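Local coordinates for protein trans-2-enoyl-CoA reductase [NADH] (Treponema denticola ATCC 35405, PDB 4GGO) that catalyses the NADH-dependent reduction of the carbon-carbon double bond of trans-2-enoyl-CoA substrates such as crotonyl-CoA, a step in bacterial fatty acid synthesis, at residues His162-Gly175 / Glu187-Thr201. Sequence-based numbering, arbitrary orientation.
Sequences HKSVLKPFGKTFTG and EISAEPANDEEAAAT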
ATOM      1  N   HIS A 162      -6.048 -15.391 -12.821  1.00 41.48           N
ATOM      2  CA  HIS A 162      -6.263 -15.961 -11.497  1.00 38.28           C
ATOM      3  C   HIS A 162      -6.950 -14.955 -10.580  1.00 33.80           C
ATOM      4  O   HIS A 162      -6.659 -13.762 -10.629  1.00 34.85           O
ATOM      5  CB  HIS A 162      -4.933 -16.404 -10.885  1.00 38.32           C
ATOM      6  CG  HIS A 162      -4.234 -17.469 -11.670  1.00 40.08           C
ATOM      7  ND1 HIS A 162      -4.629 -18.788 -11.648  1.00 40.90           N
ATOM      8  CD2 HIS A 162      -3.165 -17.409 -12.499  1.00 43.42           C
ATOM      9  CE1 HIS A 162      -3.833 -19.497 -12.429  1.00 42.88           C
ATOM     10  NE2 HIS A 162      -2.935 -18.684 -12.957  1.00 46.84           N
ATOM     11  N   LYS A 163      -7.862 -15.446  -9.747  1.00 39.46           N
ATOM     12  CA  LYS A 163      -8.595 -14.594  -8.817  1.00 32.92           C
ATOM     13  C   LYS A 163      -8.293 -14.965  -7.368  1.00 33.69           C
ATOM     14  O   LYS A 163      -8.391 -16.130  -6.984  1.00 35.94           O
ATOM     15  CB  LYS A 163     -10.100 -14.684  -9.086  1.00 37.35           C
ATOM     16  CG  LYS A 163     -10.571 -13.822 -10.244  1.00 47.56           C
ATOM     17  CD  LYS A 163     -12.008 -14.126 -10.633  1.00 52.87           C
ATOM     18  CE  LYS A 163     -12.066 -15.031 -11.855  1.00 43.71           C
ATOM     19  NZ  LYS A 163     -13.466 -15.292 -12.290  1.00 46.21           N
ATOM     20  N   SER A 164      -7.923 -13.970  -6.569  1.00 33.22           N
ATOM     21  CA  SER A 164      -7.615 -14.202  -5.161  1.00 31.84           C
ATOM     22  C   SER A 164      -8.873 -14.144  -4.304  1.00 34.77           C
ATOM     23  O   SER A 164      -9.841 -13.465  -4.649  1.00 36.72           O
ATOM     24  CB  SER A 164      -6.593 -13.180  -4.656  1.00 36.59           C
ATOM     25  OG  SER A 164      -7.133 -11.871  -4.665  1.00 38.25           O
ATOM     26  N   VAL A 165      -8.856 -14.870  -3.191  1.00 36.04           N
ATOM     27  CA  VAL A 165      -9.943 -14.818  -2.222  1.00 36.09           C
ATOM     28  C   VAL A 165      -9.390 -14.517  -0.830  1.00 32.00           C
ATOM     29  O   VAL A 165      -8.207 -14.729  -0.562  1.00 36.76           O
ATOM     30  CB  VAL A 165     -10.737 -16.140  -2.173  1.00 38.11           C
ATOM     31  CG1 VAL A 165     -11.246 -16.510  -3.561  1.00 42.74           C
ATOM     32  CG2 VAL A 165      -9.880 -17.258  -1.597  1.00 35.23           C
ATOM     33  N   LEU A 166     -10.250 -14.011   0.048  1.00 32.69           N
ATOM     34  CA  LEU A 166      -9.862 -13.713   1.420  1.00 36.51           C
ATOM     35  C   LEU A 166     -10.662 -14.594   2.367  1.00 34.15           C
ATOM     36  O   LEU A 166     -11.663 -14.157   2.935  1.00 36.86           O
ATOM     37  CB  LEU A 166     -10.124 -12.242   1.740  1.00 36.57           C
ATOM     38  CG  LEU A 166      -9.609 -11.211   0.735  1.00 39.80           C
ATOM     39  CD1 LEU A 166      -9.943  -9.803   1.199  1.00 43.96           C
ATOM     40  CD2 LEU A 166      -8.113 -11.367   0.515  1.00 43.28           C
ATOM     41  N   LYS A 167     -10.224 -15.839   2.534  1.00 28.80           N
ATOM     42  CA  LYS A 167     -11.006 -16.827   3.271  1.00 32.13           C
ATOM     43  C   LYS A 167     -10.132 -17.744   4.133  1.00 33.14           C
ATOM     44  O   LYS A 167      -8.948 -17.923   3.850  1.00 31.30           O
ATOM     45  CB  LYS A 167     -11.869 -17.642   2.295  1.00 33.36           C
ATOM     46  CG  LYS A 167     -12.972 -16.822   1.628  1.00 34.55           C
ATOM     47  CD  LYS A 167     -13.959 -17.669   0.842  1.00 38.97           C
ATOM     48  CE  LYS A 167     -13.336 -18.278  -0.392  1.00 44.16           C
ATOM     49  NZ  LYS A 167     -14.397 -18.743  -1.330  1.00 47.41           N
ATOM     50  N   PRO A 168     -10.714 -18.324   5.197  1.00 26.18           N
ATOM     51  CA  PRO A 168      -9.962 -19.234   6.067  1.00 32.17           C
ATOM     52  C   PRO A 168      -9.906 -20.649   5.500  1.00 36.20           C
ATOM     53  O   PRO A 168     -10.428 -20.899   4.414  1.00 39.01           O
ATOM     54  CB  PRO A 168     -10.791 -19.234   7.348  1.00 35.58           C
ATOM     55  CG  PRO A 168     -12.185 -19.054   6.863  1.00 39.58           C
ATOM     56  CD  PRO A 168     -12.086 -18.107   5.694  1.00 30.68           C
ATOM     57  N   PHE A 169      -9.274 -21.559   6.234  1.00 36.42           N
ATOM     58  CA  PHE A 169      -9.274 -22.972   5.874  1.00 40.36           C
ATOM     59  C   PHE A 169      -9.951 -23.791   6.967  1.00 35.86           C
ATOM     60  O   PHE A 169      -9.849 -23.465   8.150  1.00 38.77           O
ATOM     61  CB  PHE A 169      -7.849 -23.487   5.651  1.00 36.66           C
ATOM     62  CG  PHE A 169      -7.186 -22.940   4.418  1.00 41.55           C
ATOM     63  CD1 PHE A 169      -7.680 -23.232   3.159  1.00 42.06           C
ATOM     64  CD2 PHE A 169      -6.056 -22.148   4.519  1.00 45.34           C
ATOM     65  CE1 PHE A 169      -7.066 -22.731   2.025  1.00 48.04           C
ATOM     66  CE2 PHE A 169      -5.437 -21.646   3.390  1.00 37.87           C
ATOM     67  CZ  PHE A 169      -5.942 -21.938   2.143  1.00 39.66           C
ATOM     68  N   GLY A 170     -10.644 -24.852   6.567  1.00 40.69           N
ATOM     69  CA  GLY A 170     -11.285 -25.744   7.517  1.00 42.23           C
ATOM     70  C   GLY A 170     -12.656 -25.278   7.969  1.00 46.33           C
ATOM     71  O   GLY A 170     -13.677 -25.812   7.538  1.00 47.08           O
ATOM     72  N   LYS A 171     -12.679 -24.278   8.845  1.00 41.93           N
ATOM     73  CA  LYS A 171     -13.934 -23.771   9.390  1.00 43.70           C
ATOM     74  C   LYS A 171     -14.244 -22.360   8.908  1.00 47.61           C
ATOM     75  O   LYS A 171     -13.347 -21.615   8.510  1.00 40.70           O
ATOM     76  CB  LYS A 171     -13.904 -23.790  10.920  1.00 43.81           C
ATOM     77  CG  LYS A 171     -13.912 -25.178  11.533  1.00 61.14           C
ATOM     78  CD  LYS A 171     -14.076 -25.102  13.044  1.00 58.25           C
ATOM     79  CE  LYS A 171     -14.108 -26.486  13.670  1.00 55.77           C
ATOM     80  NZ  LYS A 171     -15.220 -27.314  13.130  1.00 65.45           N
ATOM     81  N   THR A 172     -15.523 -22.000   8.950  1.00 41.95           N
ATOM     82  CA  THR A 172     -15.951 -20.653   8.602  1.00 41.82           C
ATOM     83  C   THR A 172     -15.469 -19.649   9.646  1.00 40.32           C
ATOM     84  O   THR A 172     -15.603 -19.874  10.850  1.00 37.69           O
ATOM     85  CB  THR A 172     -17.487 -20.566   8.454  1.00 44.80           C
ATOM     86  OG1 THR A 172     -17.893 -19.192   8.418  1.00 46.19           O
ATOM     87  CG2 THR A 172     -18.181 -21.260   9.616  1.00 54.75           C
ATOM     88  N   PHE A 173     -14.893 -18.547   9.181  1.00 35.47           N
ATOM     89  CA  PHE A 173     -14.439 -17.495  10.081  1.00 36.34           C
ATOM     90  C   PHE A 173     -15.527 -16.446  10.252  1.00 32.46           C
ATOM     91  O   PHE A 173     -15.934 -15.796   9.290  1.00 34.67           O
ATOM     92  CB  PHE A 173     -13.151 -16.852   9.566  1.00 39.59           C
ATOM     93  CG  PHE A 173     -12.711 -15.655  10.360  1.00 28.02           C
ATOM     94  CD1 PHE A 173     -12.381 -15.779  11.698  1.00 37.94           C
ATOM     95  CD2 PHE A 173     -12.619 -14.408   9.765  1.00 36.71           C
ATOM     96  CE1 PHE A 173     -11.974 -14.680  12.432  1.00 34.89           C
ATOM     97  CE2 PHE A 173     -12.212 -13.306  10.492  1.00 39.55           C
ATOM     98  CZ  PHE A 173     -11.889 -13.441  11.828  1.00 32.94           C
ATOM     99  N   THR A 174     -15.998 -16.291  11.482  1.00 34.90           N
ATOM    100  CA  THR A 174     -17.086 -15.372  11.778  1.00 33.58           C
ATOM    101  C   THR A 174     -16.679 -14.393  12.870  1.00 33.72           C
ATOM    102  O   THR A 174     -16.100 -14.785  13.883  1.00 32.37           O
ATOM    103  CB  THR A 174     -18.352 -16.135  12.221  1.00 38.83           C
ATOM    104  OG1 THR A 174     -18.765 -17.023  11.174  1.00 40.46           O
ATOM    105  CG2 THR A 174     -19.485 -15.171  12.536  1.00 35.61           C
ATOM    106  N   GLY A 175     -16.978 -13.117  12.654  1.00 33.30           N
ATOM    107  CA  GLY A 175     -16.683 -12.095  13.637  1.00 30.02           C
ATOM    108  C   GLY A 175     -17.538 -10.858  13.460  1.00 26.72           C
ATOM    109  O   GLY A 175     -18.219 -10.700  12.446  1.00 32.33           O
ATOM    110  N   GLU A 187     -22.672  -8.995  12.071  1.00 38.98           N
ATOM    111  CA  GLU A 187     -21.937 -10.244  12.176  1.00 39.38           C
ATOM    112  C   GLU A 187     -21.815 -10.862  10.791  1.00 45.95           C
ATOM    113  O   GLU A 187     -22.809 -11.284  10.200  1.00 47.01           O
ATOM    114  CB  GLU A 187     -22.637 -11.207  13.132  1.00 49.51           C
ATOM    115  CG  GLU A 187     -21.992 -12.580  13.195  1.00 56.95           C
ATOM    116  CD  GLU A 187     -22.076 -13.200  14.574  1.00 61.88           C
ATOM    117  OE1 GLU A 187     -22.146 -12.442  15.565  1.00 65.74           O
ATOM    118  OE2 GLU A 187     -22.071 -14.446  14.670  1.00 62.73           O
ATOM    119  N   ILE A 188     -20.594 -10.897  10.269  1.00 38.97           N
ATOM    120  CA  ILE A 188     -20.358 -11.436   8.937  1.00 35.64           C
ATOM    121  C   ILE A 188     -19.405 -12.620   8.988  1.00 37.28           C
ATOM    122  O   ILE A 188     -18.717 -12.832   9.986  1.00 34.68           O
ATOM    123  CB  ILE A 188     -19.797 -10.370   7.983  1.00 41.85           C
ATOM    124  CG1 ILE A 188     -18.374  -9.980   8.388  1.00 41.13           C
ATOM    125  CG2 ILE A 188     -20.701  -9.152   7.963  1.00 44.47           C
ATOM    126  CD1 ILE A 188     -17.697  -9.061   7.394  1.00 41.71           C
ATOM    127  N   SER A 189     -19.368 -13.389   7.906  1.00 32.88           N
ATOM    128  CA  SER A 189     -18.583 -14.613   7.873  1.00 30.11           C
ATOM    129  C   SER A 189     -17.815 -14.781   6.568  1.00 33.60           C
ATOM    130  O   SER A 189     -18.192 -14.230   5.534  1.00 36.65           O
ATOM    131  CB  SER A 189     -19.492 -15.825   8.087  1.00 31.96           C
ATOM    132  OG  SER A 189     -20.205 -15.721   9.308  1.00 37.78           O
ATOM    133  N   ALA A 190     -16.734 -15.550   6.633  1.00 29.62           N
ATOM    134  CA  ALA A 190     -15.999 -15.956   5.445  1.00 31.48           C
ATOM    135  C   ALA A 190     -15.912 -17.478   5.422  1.00 35.38           C
ATOM    136  O   ALA A 190     -15.359 -18.091   6.335  1.00 36.23           O
ATOM    137  CB  ALA A 190     -14.609 -15.338   5.436  1.00 33.61           C
ATOM    138  N   GLU A 191     -16.478 -18.083   4.382  1.00 35.01           N
ATOM    139  CA  GLU A 191     -16.501 -19.535   4.253  1.00 41.45           C
ATOM    140  C   GLU A 191     -15.100 -20.068   3.966  1.00 37.95           C
ATOM    141  O   GLU A 191     -14.274 -19.360   3.400  1.00 39.35           O
ATOM    142  CB  GLU A 191     -17.463 -19.947   3.134  1.00 41.18           C
ATOM    143  CG  GLU A 191     -18.878 -19.398   3.283  1.00 49.53           C
ATOM    144  CD  GLU A 191     -19.727 -20.188   4.266  1.00 55.97           C
ATOM    145  OE1 GLU A 191     -20.830 -20.626   3.874  1.00 59.67           O
ATOM    146  OE2 GLU A 191     -19.301 -20.367   5.426  1.00 46.72           O
ATOM    147  N   PRO A 192     -14.823 -21.320   4.365  1.00 40.87           N
ATOM    148  CA  PRO A 192     -13.509 -21.912   4.089  1.00 39.80           C
ATOM    149  C   PRO A 192     -13.269 -22.101   2.591  1.00 39.45           C
ATOM    150  O   PRO A 192     -14.203 -22.398   1.849  1.00 38.79           O
ATOM    151  CB  PRO A 192     -13.576 -23.268   4.801  1.00 42.39           C
ATOM    152  CG  PRO A 192     -15.034 -23.561   4.930  1.00 44.62           C
ATOM    153  CD  PRO A 192     -15.691 -22.233   5.129  1.00 37.13           C
ATOM    154  N   ALA A 193     -12.025 -21.923   2.159  1.00 35.41           N
ATOM    155  CA  ALA A 193     -11.690 -21.976   0.740  1.00 42.05           C
ATOM    156  C   ALA A 193     -11.231 -23.361   0.297  1.00 36.73           C
ATOM    157  O   ALA A 193     -10.802 -24.178   1.113  1.00 37.00           O
ATOM    158  CB  ALA A 193     -10.627 -20.937   0.411  1.00 45.66           C
ATOM    159  N   ASN A 194     -11.326 -23.614  -1.006  1.00 41.04           N
ATOM    160  CA  ASN A 194     -10.853 -24.866  -1.589  1.00 42.77           C
ATOM    161  C   ASN A 194      -9.427 -24.757  -2.128  1.00 46.48           C
ATOM    162  O   ASN A 194      -8.821 -23.685  -2.091  1.00 41.24           O
ATOM    163  CB  ASN A 194     -11.813 -25.351  -2.683  1.00 39.87           C
ATOM    164  CG  ASN A 194     -12.068 -24.300  -3.751  1.00 43.82           C
ATOM    165  OD1 ASN A 194     -11.151 -23.608  -4.194  1.00 43.84           O
ATOM    166  ND2 ASN A 194     -13.324 -24.169  -4.162  1.00 43.24           N
ATOM    167  N   ASP A 195      -8.902 -25.869  -2.636  1.00 49.83           N
ATOM    168  CA  ASP A 195      -7.524 -25.928  -3.118  1.00 47.34           C
ATOM    169  C   ASP A 195      -7.266 -24.998  -4.305  1.00 43.77           C
ATOM    170  O   ASP A 195      -6.155 -24.498  -4.473  1.00 47.98           O
ATOM    171  CB  ASP A 195      -7.141 -27.369  -3.475  1.00 53.32           C
ATOM    172  CG  ASP A 195      -6.808 -28.205  -2.253  1.00 61.34           C
ATOM    173  OD1 ASP A 195      -7.111 -27.768  -1.124  1.00 65.93           O
ATOM    174  OD2 ASP A 195      -6.247 -29.307  -2.425  1.00 68.19           O
ATOM    175  N   GLU A 196      -8.290 -24.767  -5.121  1.00 40.67           N
ATOM    176  CA  GLU A 196      -8.164 -23.860  -6.260  1.00 47.65           C
ATOM    177  C   GLU A 196      -8.024 -22.407  -5.818  1.00 40.73           C
ATOM    178  O   GLU A 196      -7.107 -21.706  -6.246  1.00 36.46           O
ATOM    179  CB  GLU A 196      -9.352 -24.007  -7.215  1.00 50.72           C
ATOM    180  CG  GLU A 196      -9.149 -25.057  -8.295  1.00 51.24           C
ATOM    181  CD  GLU A 196     -10.107 -24.892  -9.460  1.00 70.71           C
ATOM    182  OE1 GLU A 196     -11.170 -24.261  -9.275  1.00 73.28           O
ATOM    183  OE2 GLU A 196      -9.791 -25.385 -10.563  1.00 72.19           O
ATOM    184  N   GLU A 197      -8.939 -21.965  -4.962  1.00 39.48           N
ATOM    185  CA  GLU A 197      -8.905 -20.611  -4.421  1.00 41.23           C
ATOM    186  C   GLU A 197      -7.606 -20.347  -3.669  1.00 35.28           C
ATOM    187  O   GLU A 197      -7.070 -19.241  -3.708  1.00 36.99           O
ATOM    188  CB  GLU A 197     -10.104 -20.379  -3.499  1.00 38.03           C
ATOM    189  CG  GLU A 197     -11.440 -20.348  -4.221  1.00 43.40           C
ATOM    190  CD  GLU A 197     -12.614 -20.299  -3.266  1.00 42.63           C
ATOM    191  OE1 GLU A 197     -12.657 -21.124  -2.330  1.00 38.82           O
ATOM    192  OE2 GLU A 197     -13.494 -19.431  -3.446  1.00 49.25           O
ATOM    193  N   ALA A 198      -7.103 -21.374  -2.990  1.00 35.75           N
ATOM    194  CA  ALA A 198      -5.853 -21.265  -2.245  1.00 34.59           C
ATOM    195  C   ALA A 198      -4.668 -21.060  -3.183  1.00 36.42           C
ATOM    196  O   ALA A 198      -3.840 -20.174  -2.966  1.00 33.70           O
ATOM    197  CB  ALA A 198      -5.641 -22.500  -1.387  1.00 36.27           C
ATOM    198  N   ALA A 199      -4.592 -21.885  -4.221  1.00 35.06           N
ATOM    199  CA  ALA A 199      -3.519 -21.788  -5.202  1.00 34.73           C
ATOM    200  C   ALA A 199      -3.599 -20.470  -5.964  1.00 37.50           C
ATOM    201  O   ALA A 199      -2.583 -19.818  -6.205  1.00 36.68           O
ATOM    202  CB  ALA A 199      -3.572 -22.963  -6.167  1.00 32.75           C
ATOM    203  N   ALA A 200      -4.817 -20.085  -6.333  1.00 31.97           N
ATOM    204  CA  ALA A 200      -5.045 -18.849  -7.071  1.00 34.26           C
ATOM    205  C   ALA A 200      -4.631 -17.625  -6.261  1.00 31.56           C
ATOM    206  O   ALA A 200      -4.054 -16.681  -6.800  1.00 37.01           O
ATOM    207  CB  ALA A 200      -6.506 -18.742  -7.486  1.00 32.06           C
ATOM    208  N   THR A 201      -4.925 -17.647  -4.965  1.00 34.69           N
ATOM    209  CA  THR A 201      -4.572 -16.540  -4.081  1.00 34.51           C
ATOM    210  C   THR A 201      -3.058 -16.371  -3.994  1.00 27.75           C
ATOM    211  O   THR A 201      -2.548 -15.251  -4.033  1.00 31.41           O
ATOM    212  CB  THR A 201      -5.163 -16.736  -2.670  1.00 33.97           C
ATOM    213  OG1 THR A 201      -6.591 -16.813  -2.760  1.00 32.87           O
ATOM    214  CG2 THR A 201      -4.783 -15.576  -1.759  1.00 35.72           C
TER
HETATM  215  O   HOH W   1     -10.915 -25.491   3.597  1.00 40.43           O
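K167 and E197 form a salt bridge, the lysine chain bending at its third torsion (chi3 -69°) to bring NZ to OE2, modelled at 2.4 Å, a separation too short to take at face value. The carboxylate's other oxygen, OE1, uses its anti lone pair to accept from N194 N, while N194 OD1 caps E197 N at 2.9 Å; this capping box at the start of helix 195-205 holds the acid facing the lysine. V165 crosses E197 at about a right angle, its CG2 lying 3.7 Å from E197 CB. One turn on, T201 OG1 donates to E197 O and accepts a nearly straight bond from V165 N (3.0 Å, 174° at the hydrogen), linking helix to loop. The first side-chain bond of F169 points away from 187-201, yet the ring edge reaches A198 CB, 3.6 Å from CZ. A193 N bonds to P168 O. Farther along, T174 OG1 and S189 OG share a 2.7 Å hydrogen bond across a non-hydrogen-bonded pair, flanked by backbone-paired F173–A190 and G175–I188. These pairs close the antiparallel beta hairpin 173-178/185-190, while the preceding loop 164-172 lies against the capped helix that follows it, the L166 side chain about 6 Å from that of Y244, the inferred proton donor.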